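Local coordinates for Blr3880 protein (Bradyrhizobium japonicum, PDB 2OOD) that probably catalyses the zinc-dependent hydrolytic deamination of guanine to xanthine and ammonia, and holds both a zinc ion and guanine in this crystal, at residues N25-A30 with S373-F378; F75-I80 with F323-G328; D185-I190 with H224-C229; D254-Y259 with N279-R284. All blocks are in the same frame, centred on the assembly; numbering follows the deposited sequence.

Contact 1. Residues N25-A30 with S373-F378; sequences NEQAAA and SPYRGF
Glu26 and Tyr375 carry the apolar half of the contact. CB of Glu26 stands over one face of the phenol ring, 4.2 Å from the centroid of Tyr375 and 27° off its normal, which satisfies a CH-pi contact. The same face is covered by backbone, with Gln27 N 4.0 Å above the Tyr375 ring plane and displaced toward the rim. At the ring edge, CB of Ala30 comes within 3.8 Å of CE1 of Tyr375. Separately, CG of Gln27 lies 3.4 Å from OH of Tyr375. An alanine at Tyr375 would remove this whole ring and would probably open a gap beside the 3-10 segment 26-29, with Glu26 CB, Ala30 CB and Gln27 CG losing their contact with it.

The polar half centres on the Glu26 carboxylate. Ser373 OG donates to Glu26 OE2 over 3.1 Å, meeting it on the syn side. As N-cap of helix 374-380, the same hydroxyl accepts from Arg376 N, a bond made possible by chi1 of 62°, which puts OG between the backbone N and the carbonyl carbon. OE1 of Glu26 forms a long salt bridge with Arg376 NE at 3.4 Å, while the guanidinium tip turns to Lys371 O and Glu368.

Around this pair, Ser373 packs on Tyr91 of the second subunit, and Tyr375 also touches Phe15 of strand 11-15 and Ala438 of helix 434-447.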
# COMPACT_ATOMS: atom_id res chain seq x y z
N ASN A 25 -3.70 18.32 -20.74
CA ASN A 25 -2.44 18.99 -21.01
C ASN A 25 -1.74 19.37 -19.72
O ASN A 25 -1.32 20.52 -19.53
CB ASN A 25 -2.70 20.23 -21.86
CG ASN A 25 -1.44 20.89 -22.31
OD1 ASN A 25 -0.53 20.23 -22.83
ND2 ASN A 25 -1.37 22.20 -22.13
N GLU A 26 -1.60 18.40 -18.82
CA GLU A 26 -0.98 18.63 -17.52
C GLU A 26 0.48 19.02 -17.57
O GLU A 26 0.97 19.67 -16.65
CB GLU A 26 -1.17 17.38 -16.66
CG GLU A 26 -2.57 16.82 -16.73
CD GLU A 26 -2.85 15.83 -15.62
OE1 GLU A 26 -3.03 16.27 -14.47
OE2 GLU A 26 -2.89 14.61 -15.89
N GLN A 27 1.18 18.65 -18.65
CA GLN A 27 2.60 18.98 -18.80
C GLN A 27 2.82 20.47 -18.57
O GLN A 27 3.85 20.89 -18.05
CB GLN A 27 3.08 18.63 -20.21
CG GLN A 27 2.81 17.20 -20.66
CD GLN A 27 1.34 16.94 -21.01
OE1 GLN A 27 0.51 16.60 -20.15
NE2 GLN A 27 1.01 17.10 -22.30
N ALA A 28 1.83 21.26 -18.97
CA ALA A 28 1.88 22.71 -18.84
C ALA A 28 1.99 23.18 -17.39
O ALA A 28 2.33 24.34 -17.14
CB ALA A 28 0.65 23.32 -19.48
N ALA A 29 1.69 22.30 -16.44
CA ALA A 29 1.76 22.70 -15.04
C ALA A 29 3.13 22.37 -14.48
O ALA A 29 3.53 22.91 -13.44
CB ALA A 29 0.66 21.99 -14.24
N ALA A 30 3.86 21.49 -15.17
CA ALA A 30 5.19 21.07 -14.75
C ALA A 30 6.31 21.88 -15.40
O ALA A 30 6.10 22.59 -16.38
CB ALA A 30 5.38 19.59 -15.07
N SER A 373 -2.65 11.36 -11.52
CA SER A 373 -1.53 11.27 -12.45
C SER A 373 -0.24 11.63 -11.71
O SER A 373 -0.29 12.14 -10.59
CB SER A 373 -1.73 12.24 -13.62
OG SER A 373 -1.78 13.58 -13.17
N PRO A 374 0.92 11.35 -12.32
CA PRO A 374 2.16 11.70 -11.64
C PRO A 374 2.23 13.22 -11.48
O PRO A 374 2.88 13.72 -10.57
CB PRO A 374 3.24 11.14 -12.56
CG PRO A 374 2.60 11.17 -13.89
CD PRO A 374 1.21 10.67 -13.59
N TYR A 375 1.53 13.93 -12.35
CA TYR A 375 1.49 15.39 -12.29
C TYR A 375 0.68 15.86 -11.10
O TYR A 375 1.13 16.72 -10.34
CB TYR A 375 0.87 15.96 -13.56
CG TYR A 375 1.73 15.78 -14.79
CD1 TYR A 375 2.78 16.64 -15.06
CD2 TYR A 375 1.48 14.75 -15.68
CE1 TYR A 375 3.57 16.48 -16.20
CE2 TYR A 375 2.26 14.58 -16.81
CZ TYR A 375 3.30 15.44 -17.07
OH TYR A 375 4.05 15.26 -18.21
N ARG A 376 -0.51 15.30 -10.94
CA ARG A 376 -1.41 15.65 -9.84
C ARG A 376 -0.87 15.18 -8.49
O ARG A 376 -0.95 15.90 -7.49
CB ARG A 376 -2.79 15.04 -10.08
CG ARG A 376 -3.57 15.64 -11.24
CD ARG A 376 -4.82 14.84 -11.55
NE ARG A 376 -5.68 15.51 -12.51
CZ ARG A 376 -6.79 14.99 -13.02
NH1 ARG A 376 -7.17 13.77 -12.66
NH2 ARG A 376 -7.53 15.67 -13.88
N GLY A 377 -0.34 13.97 -8.47
CA GLY A 377 0.19 13.42 -7.23
C GLY A 377 1.38 14.17 -6.68
O GLY A 377 1.44 14.46 -5.49
N PHE A 378 2.34 14.47 -7.54
CA PHE A 378 3.53 15.17 -7.11
C PHE A 378 3.35 16.66 -6.89
O PHE A 378 4.16 17.29 -6.21
CB PHE A 378 4.67 14.89 -8.08
CG PHE A 378 5.41 13.65 -7.73
CD1 PHE A 378 6.24 13.62 -6.61
CD2 PHE A 378 5.21 12.48 -8.45
CE1 PHE A 378 6.86 12.45 -6.22
CE2 PHE A 378 5.83 11.29 -8.06
CZ PHE A 378 6.65 11.28 -6.94

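Contact 2. Residues F75-I80 with F323-G328; sequences FIDGHI and FGTDVG. With ZN (zinc ion), chain B; GUN (guanine), chain C.
Thr325 and Asp77 begin the close-fitting part: OG1 of Thr325 donates to the syn lone pair of Asp77 OD2 across 2.5 Å. The other oxygen, Asp77 OD1, accepts from His79 N at 3.0 Å, an Asx turn, so this carboxylate ties the backbone of a zinc ligand to the segment 323-328. A backbone bond from Gly78 N to Phe323 O, 3.1 Å long, adds to the grip.

At the other end direct bonding gives way to a single bridging water, although the residues there are buried. It donates to Ile76 O at 3.1 Å and accepts from Phe323 N, spanning the place where the two backbones separate.

Beyond the Asx turn, the side chains of His79 and Asp326 run side by side in the same direction, each with CG anti to its backbone N (chi1 -164° and -167°). Zinc is bound by His79 NE2 at 2.2 Å and by Asp326 OD1 at 2.5 Å. Guanine N2 lies 2.0 Å from the zinc, a water is also bound, and His81 and His234 complete the site; Asp326 OD2 is hydrogen-bonded to Ser298 OG. A His-X-His pair on the first barrel strand and an aspartate just after the last are part of the metal-site signature of the amidohydrolase TIM barrel.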
# COMPACT_ATOMS: atom_id res chain seq x y z
N PHE A 75 9.04 17.07 0.05
CA PHE A 75 7.64 16.71 0.24
C PHE A 75 7.00 17.35 1.47
O PHE A 75 7.60 17.38 2.54
CB PHE A 75 7.49 15.20 0.31
CG PHE A 75 8.05 14.49 -0.89
CD1 PHE A 75 8.03 15.08 -2.15
CD2 PHE A 75 8.60 13.21 -0.77
CE1 PHE A 75 8.54 14.43 -3.27
CE2 PHE A 75 9.11 12.55 -1.89
CZ PHE A 75 9.09 13.16 -3.13
N ILE A 76 5.79 17.86 1.30
CA ILE A 76 5.05 18.48 2.39
C ILE A 76 4.06 17.44 2.90
O ILE A 76 3.30 16.85 2.14
CB ILE A 76 4.22 19.70 1.92
CG1 ILE A 76 5.04 20.58 0.97
CG2 ILE A 76 3.78 20.53 3.12
CD1 ILE A 76 6.07 21.40 1.64
N ASP A 77 4.06 17.22 4.21
CA ASP A 77 3.17 16.25 4.84
C ASP A 77 2.30 17.08 5.78
O ASP A 77 2.77 17.56 6.81
CB ASP A 77 4.03 15.22 5.59
CG ASP A 77 3.25 14.34 6.54
OD1 ASP A 77 2.47 14.88 7.34
OD2 ASP A 77 3.42 13.11 6.50
N GLY A 78 1.04 17.27 5.43
CA GLY A 78 0.18 18.09 6.26
C GLY A 78 -0.56 17.45 7.41
O GLY A 78 -1.50 18.04 7.92
N HIS A 79 -0.14 16.27 7.86
CA HIS A 79 -0.87 15.64 8.95
C HIS A 79 -0.21 14.42 9.58
O HIS A 79 -0.50 13.30 9.17
CB HIS A 79 -2.25 15.24 8.43
CG HIS A 79 -3.25 14.94 9.51
ND1 HIS A 79 -4.27 15.80 9.82
CD2 HIS A 79 -3.39 13.87 10.32
CE1 HIS A 79 -5.01 15.27 10.78
NE2 HIS A 79 -4.50 14.10 11.10
N ILE A 80 0.68 14.62 10.55
CA ILE A 80 1.33 13.50 11.25
C ILE A 80 1.14 13.69 12.74
O ILE A 80 0.87 14.79 13.20
CB ILE A 80 2.87 13.40 11.03
CG1 ILE A 80 3.36 14.53 10.14
CG2 ILE A 80 3.24 12.04 10.48
CD1 ILE A 80 3.38 15.86 10.84
N PHE A 323 -1.73 16.61 1.16
CA PHE A 323 -1.90 15.18 1.43
C PHE A 323 -1.27 14.88 2.78
O PHE A 323 -0.46 15.66 3.27
CB PHE A 323 -1.24 14.34 0.34
CG PHE A 323 -2.04 14.27 -0.93
CD1 PHE A 323 -3.14 15.10 -1.13
CD2 PHE A 323 -1.71 13.37 -1.93
CE1 PHE A 323 -3.88 15.04 -2.31
CE2 PHE A 323 -2.45 13.30 -3.11
CZ PHE A 323 -3.53 14.14 -3.29
N GLY A 324 -1.64 13.77 3.38
CA GLY A 324 -1.08 13.45 4.68
C GLY A 324 -0.82 11.98 4.92
O GLY A 324 -1.52 11.13 4.40
N THR A 325 0.20 11.68 5.72
CA THR A 325 0.54 10.30 6.06
C THR A 325 -0.37 9.88 7.19
O THR A 325 -1.00 8.82 7.16
CB THR A 325 2.00 10.17 6.54
OG1 THR A 325 2.25 11.13 7.58
CG2 THR A 325 2.97 10.40 5.40
N ASP A 326 -0.42 10.73 8.20
CA ASP A 326 -1.21 10.50 9.40
C ASP A 326 -0.63 9.33 10.19
O ASP A 326 -1.37 8.46 10.65
CB ASP A 326 -2.66 10.21 9.05
CG ASP A 326 -3.57 10.28 10.26
OD1 ASP A 326 -3.42 11.26 11.02
OD2 ASP A 326 -4.42 9.37 10.46
N VAL A 327 0.69 9.32 10.34
CA VAL A 327 1.33 8.24 11.07
C VAL A 327 0.65 7.97 12.41
O VAL A 327 0.45 8.84 13.25
CB VAL A 327 2.83 8.49 11.28
CG1 VAL A 327 3.38 7.55 12.33
CG2 VAL A 327 3.55 8.25 9.97
N GLY A 328 0.31 6.71 12.57
CA GLY A 328 -0.39 6.23 13.73
C GLY A 328 -1.53 5.58 12.97
O GLY A 328 -1.54 4.37 12.77
ZN ZN B . -4.69 12.60 12.70
N9 GUN C . -8.43 12.69 16.01
C8 GUN C . -9.27 12.01 16.83
N7 GUN C . -9.32 10.75 16.49
C5 GUN C . -8.52 10.53 15.43
C6 GUN C . -8.18 9.39 14.63
O6 GUN C . -8.65 8.27 14.87
N1 GUN C . -7.28 9.57 13.58
C2 GUN C . -6.74 10.81 13.31
N2 GUN C . -5.83 10.96 12.27
N3 GUN C . -7.04 11.87 14.04
C4 GUN C . -7.93 11.78 15.09
O HOH W 1 0.73 17.99 0.94
O HOH W 2 -3.85 10.20 12.85

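Contact 3. Residues D185-I190 with H224-C229; sequences DSKRLI and HEHPDC
Ile190, on helix 179-193, and Cys229, just past helix 213-225, mark the nearest backbone approach, their CA atoms 8.2 Å apart. Helical geometry ends at His226, and a type I turn from His226 to Cys229 leads on to strand 230-234. In the TIM-barrel fold of this family the two helices are successive outer ones, separated in sequence by strand 199-205, and the contact joins the first to the exit from the second.

His226 is the central side chain. Its ring and Ile190 reach toward each other tip to tip, with CG2 of Ile190 lying 3.8 Å from the centroid of the His226 ring and 22° off its normal, a CH-pi contact over the face. CG2 of Ile190 also meets SG of Cys229 at 3.8 Å. At the edge of the ring, in its plane, lies CD of Lys187, whose chain passes at about a right angle. Lys187 is bent at chi2 (71°) and again at chi4, and its NZ forms a salt bridge of 3.1 Å with Glu225 OE1, an oxygen also bonded to Tyr183 OH. An alanine at His226 would probably leave CG2 of Ile190 without the flat surface it packs against. The second branch tip of Ile190 uses the ring too, its CD1 resting 3.8 Å from CD2 of His226.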
# COMPACT_ATOMS: atom_id res chain seq x y z
N ASP A 185 -0.76 27.26 28.43
CA ASP A 185 0.38 26.65 27.75
C ASP A 185 0.49 27.03 26.27
O ASP A 185 1.58 27.35 25.79
CB ASP A 185 0.34 25.13 27.89
CG ASP A 185 0.39 24.69 29.35
OD1 ASP A 185 0.94 25.43 30.19
OD2 ASP A 185 -0.12 23.59 29.65
N SER A 186 -0.63 27.01 25.54
CA SER A 186 -0.61 27.37 24.12
C SER A 186 -0.10 28.80 23.95
O SER A 186 0.64 29.10 23.01
CB SER A 186 -2.00 27.26 23.51
OG SER A 186 -2.43 25.92 23.46
N LYS A 187 -0.51 29.66 24.87
CA LYS A 187 -0.13 31.07 24.85
C LYS A 187 1.38 31.19 25.04
O LYS A 187 2.05 32.00 24.38
CB LYS A 187 -0.88 31.81 25.96
CG LYS A 187 -0.99 33.31 25.75
CD LYS A 187 -1.96 33.65 24.61
CE LYS A 187 -1.91 35.14 24.25
NZ LYS A 187 -2.20 36.05 25.41
N ARG A 188 1.91 30.39 25.95
CA ARG A 188 3.34 30.40 26.22
C ARG A 188 4.11 29.89 25.02
O ARG A 188 5.09 30.52 24.58
CB ARG A 188 3.65 29.51 27.44
CG ARG A 188 5.13 29.37 27.74
CD ARG A 188 5.35 28.73 29.10
NE ARG A 188 5.02 27.31 29.10
CZ ARG A 188 5.66 26.38 28.39
NH1 ARG A 188 6.69 26.73 27.62
NH2 ARG A 188 5.30 25.11 28.48
N LEU A 189 3.67 28.76 24.47
CA LEU A 189 4.33 28.14 23.33
C LEU A 189 4.31 29.02 22.10
O LEU A 189 5.27 29.02 21.32
CB LEU A 189 3.69 26.78 23.04
CG LEU A 189 3.77 25.79 24.21
CD1 LEU A 189 3.00 24.54 23.86
CD2 LEU A 189 5.22 25.47 24.52
N ILE A 190 3.23 29.77 21.90
CA ILE A 190 3.14 30.67 20.75
C ILE A 190 4.20 31.75 20.92
O ILE A 190 4.82 32.19 19.95
CB ILE A 190 1.75 31.34 20.65
CG1 ILE A 190 0.69 30.28 20.31
CG2 ILE A 190 1.78 32.44 19.60
CD1 ILE A 190 -0.74 30.76 20.42
N HIS A 224 -7.83 34.57 18.03
CA HIS A 224 -8.15 35.99 18.00
C HIS A 224 -6.99 36.88 18.44
O HIS A 224 -6.79 37.97 17.89
CB HIS A 224 -9.36 36.30 18.88
CG HIS A 224 -9.71 37.76 18.90
ND1 HIS A 224 -10.05 38.43 20.06
CD2 HIS A 224 -9.76 38.67 17.91
CE1 HIS A 224 -10.30 39.69 19.77
NE2 HIS A 224 -10.12 39.87 18.47
N GLU A 225 -6.26 36.42 19.45
CA GLU A 225 -5.12 37.16 19.98
C GLU A 225 -3.86 36.88 19.16
O GLU A 225 -2.84 37.55 19.35
CB GLU A 225 -4.88 36.77 21.45
CG GLU A 225 -6.14 36.76 22.31
CD GLU A 225 -5.91 36.23 23.72
OE1 GLU A 225 -4.87 35.57 23.95
OE2 GLU A 225 -6.77 36.46 24.61
N HIS A 226 -3.93 35.91 18.26
CA HIS A 226 -2.79 35.54 17.43
C HIS A 226 -3.24 35.19 16.01
O HIS A 226 -3.08 34.06 15.55
CB HIS A 226 -2.09 34.35 18.06
CG HIS A 226 -1.53 34.64 19.41
ND1 HIS A 226 -0.34 35.32 19.59
CD2 HIS A 226 -2.00 34.37 20.66
CE1 HIS A 226 -0.11 35.46 20.89
NE2 HIS A 226 -1.10 34.90 21.55
N PRO A 227 -3.80 36.17 15.30
CA PRO A 227 -4.29 35.99 13.94
C PRO A 227 -3.34 35.29 12.97
O PRO A 227 -3.79 34.65 12.01
CB PRO A 227 -4.61 37.42 13.50
CG PRO A 227 -3.61 38.23 14.26
CD PRO A 227 -3.71 37.60 15.63
N ASP A 228 -2.04 35.39 13.21
CA ASP A 228 -1.06 34.79 12.31
C ASP A 228 -0.90 33.29 12.50
O ASP A 228 -0.38 32.60 11.62
CB ASP A 228 0.31 35.46 12.50
CG ASP A 228 1.24 35.23 11.31
OD1 ASP A 228 0.90 35.70 10.20
OD2 ASP A 228 2.29 34.58 11.50
N CYS A 229 -1.36 32.78 13.64
CA CYS A 229 -1.26 31.35 13.92
C CYS A 229 -2.20 30.48 13.09
O CYS A 229 -3.29 30.90 12.72
CB CYS A 229 -1.53 31.07 15.40
SG CYS A 229 -0.16 31.42 16.51

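Contact 4. Residues D254-Y259 with N279-R284; sequences DYLGVY and NNEFRR
Leu256 and Glu281 bring the backbones closest, CA to CA 6.5 Å, where the short axes of helices 255-259 and 279-284 run 10.5 Å apart at 34°. The contact gathers at the N-terminus of helix 255-260, on the outer helical layer of the TIM barrel. Asp254 is the N-cap of that helix, its OD1 accepting weakly from Gly257 N at 2.7 Å. Its chi1 of 45° sets CG between the backbone N and the carbonyl carbon, and the carboxylate meets the guanidinium of Arg284 tip to tip. The grip is end-on and two-pronged: Arg284 NH2 donates to Asp254 OD1 at 2.8 Å, and Arg284 NH1 to Asp254 OD2 at 3.1 Å. NH2 of Arg284 has a second acidic partner in Glu260.

Glu281 serves both helices. Its extended chain takes OE2 to Leu256 N, where a nearly straight bond of 3.0 Å (171° at the hydrogen) runs almost along the C-O axis of Glu281, while OE1 accepts from Ser278 N. Asp254 OD1 and Glu281 OE2 come within 4.0 Å, a closeness of like charges that Arg284, bound to Asp254, would probably ease. The side chains of Leu256 and Arg284 run antiparallel past one another, CD2 of Leu256 lying over one guanidinium face, 3.8 Å from Arg284 NH2.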
# COMPACT_ATOMS: atom_id res chain seq x y z
N ASP A 254 -23.60 20.27 11.29
CA ASP A 254 -22.61 19.37 10.71
C ASP A 254 -21.25 19.50 11.40
O ASP A 254 -21.00 20.47 12.13
CB ASP A 254 -22.48 19.61 9.20
CG ASP A 254 -22.40 21.08 8.84
OD1 ASP A 254 -21.79 21.85 9.61
OD2 ASP A 254 -22.93 21.47 7.77
N TYR A 255 -20.37 18.53 11.18
CA TYR A 255 -19.06 18.55 11.81
C TYR A 255 -18.33 19.88 11.59
O TYR A 255 -17.77 20.45 12.53
CB TYR A 255 -18.23 17.38 11.29
CG TYR A 255 -17.19 16.87 12.27
CD1 TYR A 255 -17.00 15.50 12.46
CD2 TYR A 255 -16.38 17.74 12.99
CE1 TYR A 255 -16.02 15.02 13.33
CE2 TYR A 255 -15.40 17.27 13.86
CZ TYR A 255 -15.22 15.91 14.02
OH TYR A 255 -14.21 15.44 14.86
N LEU A 256 -18.33 20.37 10.35
CA LEU A 256 -17.67 21.64 10.06
C LEU A 256 -18.35 22.77 10.83
O LEU A 256 -17.71 23.76 11.19
CB LEU A 256 -17.73 21.93 8.56
CG LEU A 256 -17.09 23.23 8.05
CD1 LEU A 256 -15.61 23.23 8.35
CD2 LEU A 256 -17.30 23.35 6.56
N GLY A 257 -19.65 22.62 11.08
CA GLY A 257 -20.39 23.65 11.80
C GLY A 257 -19.88 23.88 13.20
O GLY A 257 -19.95 25.01 13.71
N VAL A 258 -19.37 22.83 13.84
CA VAL A 258 -18.85 22.95 15.19
C VAL A 258 -17.68 23.92 15.23
O VAL A 258 -17.60 24.76 16.13
CB VAL A 258 -18.37 21.59 15.71
CG1 VAL A 258 -17.82 21.74 17.13
CG2 VAL A 258 -19.50 20.58 15.67
N TYR A 259 -16.77 23.81 14.26
CA TYR A 259 -15.61 24.69 14.20
C TYR A 259 -15.94 26.11 13.76
O TYR A 259 -15.24 27.04 14.13
CB TYR A 259 -14.54 24.11 13.27
CG TYR A 259 -14.01 22.78 13.72
CD1 TYR A 259 -13.48 22.61 15.00
CD2 TYR A 259 -14.05 21.68 12.89
CE1 TYR A 259 -13.03 21.37 15.43
CE2 TYR A 259 -13.60 20.44 13.31
CZ TYR A 259 -13.09 20.29 14.58
OH TYR A 259 -12.66 19.05 15.01
N ASN A 279 -21.25 17.92 0.39
CA ASN A 279 -20.87 18.85 -0.66
C ASN A 279 -21.00 20.27 -0.13
O ASN A 279 -20.26 21.16 -0.53
CB ASN A 279 -21.75 18.68 -1.89
CG ASN A 279 -21.61 17.32 -2.50
OD1 ASN A 279 -22.09 17.06 -3.60
ND2 ASN A 279 -20.94 16.43 -1.78
N ASN A 280 -21.96 20.46 0.76
CA ASN A 280 -22.19 21.76 1.36
C ASN A 280 -20.97 22.14 2.19
O ASN A 280 -20.47 23.26 2.10
CB ASN A 280 -23.44 21.72 2.25
CG ASN A 280 -23.71 23.04 2.94
OD1 ASN A 280 -23.71 24.09 2.31
ND2 ASN A 280 -23.95 22.99 4.25
N GLU A 281 -20.48 21.19 2.99
CA GLU A 281 -19.31 21.44 3.82
C GLU A 281 -18.10 21.76 2.94
O GLU A 281 -17.31 22.64 3.26
CB GLU A 281 -19.04 20.24 4.74
CG GLU A 281 -20.01 20.16 5.91
CD GLU A 281 -19.82 18.91 6.75
OE1 GLU A 281 -19.96 17.80 6.20
OE2 GLU A 281 -19.54 19.04 7.97
N PHE A 282 -17.96 21.06 1.82
CA PHE A 282 -16.85 21.32 0.92
C PHE A 282 -16.98 22.74 0.38
O PHE A 282 -16.02 23.51 0.41
CB PHE A 282 -16.82 20.33 -0.24
CG PHE A 282 -16.06 19.06 0.05
CD1 PHE A 282 -14.73 19.10 0.45
CD2 PHE A 282 -16.66 17.82 -0.11
CE1 PHE A 282 -14.01 17.92 0.67
CE2 PHE A 282 -15.94 16.64 0.11
CZ PHE A 282 -14.61 16.70 0.50
N ARG A 283 -18.17 23.09 -0.11
CA ARG A 283 -18.38 24.43 -0.65
C ARG A 283 -18.09 25.52 0.37
O ARG A 283 -17.53 26.55 0.02
CB ARG A 283 -19.81 24.59 -1.17
CG ARG A 283 -20.09 23.92 -2.52
CD ARG A 283 -21.40 24.41 -3.14
NE ARG A 283 -22.54 24.26 -2.23
CZ ARG A 283 -23.26 23.14 -2.08
NH1 ARG A 283 -22.98 22.06 -2.81
NH2 ARG A 283 -24.24 23.10 -1.18
N ARG A 284 -18.46 25.30 1.63
CA ARG A 284 -18.22 26.30 2.66
C ARG A 284 -16.73 26.51 2.88
O ARG A 284 -16.27 27.65 2.99
CB ARG A 284 -18.88 25.88 3.98
CG ARG A 284 -20.38 25.67 3.88
CD ARG A 284 -21.09 26.23 5.08
NE ARG A 284 -20.76 25.53 6.31
CZ ARG A 284 -21.20 24.31 6.61
NH1 ARG A 284 -21.98 23.66 5.76
NH2 ARG A 284 -20.88 23.76 7.77

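Contact 2 is the core of the set, its centre about 4 Å from that of the chain and its residues wholly buried, whereas the centres of contacts 1, 3 and 4 lie about 18 to 22 Å from the chain centre and these contacts are partly buried. Chemistry follows place: metal coordination and backbone bonding inside, salt bridges beside apolar or CH-pi packing outside. Contacts 1 and 4 both involve N-capped helices, but an aromatic ring carries much of contact 1 and charged groups most of contact 4; contact 3 instead uses a helix end. Only contacts 1 and 2 touch, Phe378 CE1 to Phe75 CZ at 3.9 Å. Contacts 3 and 4 belong to successive parts of the barrel's outer layer.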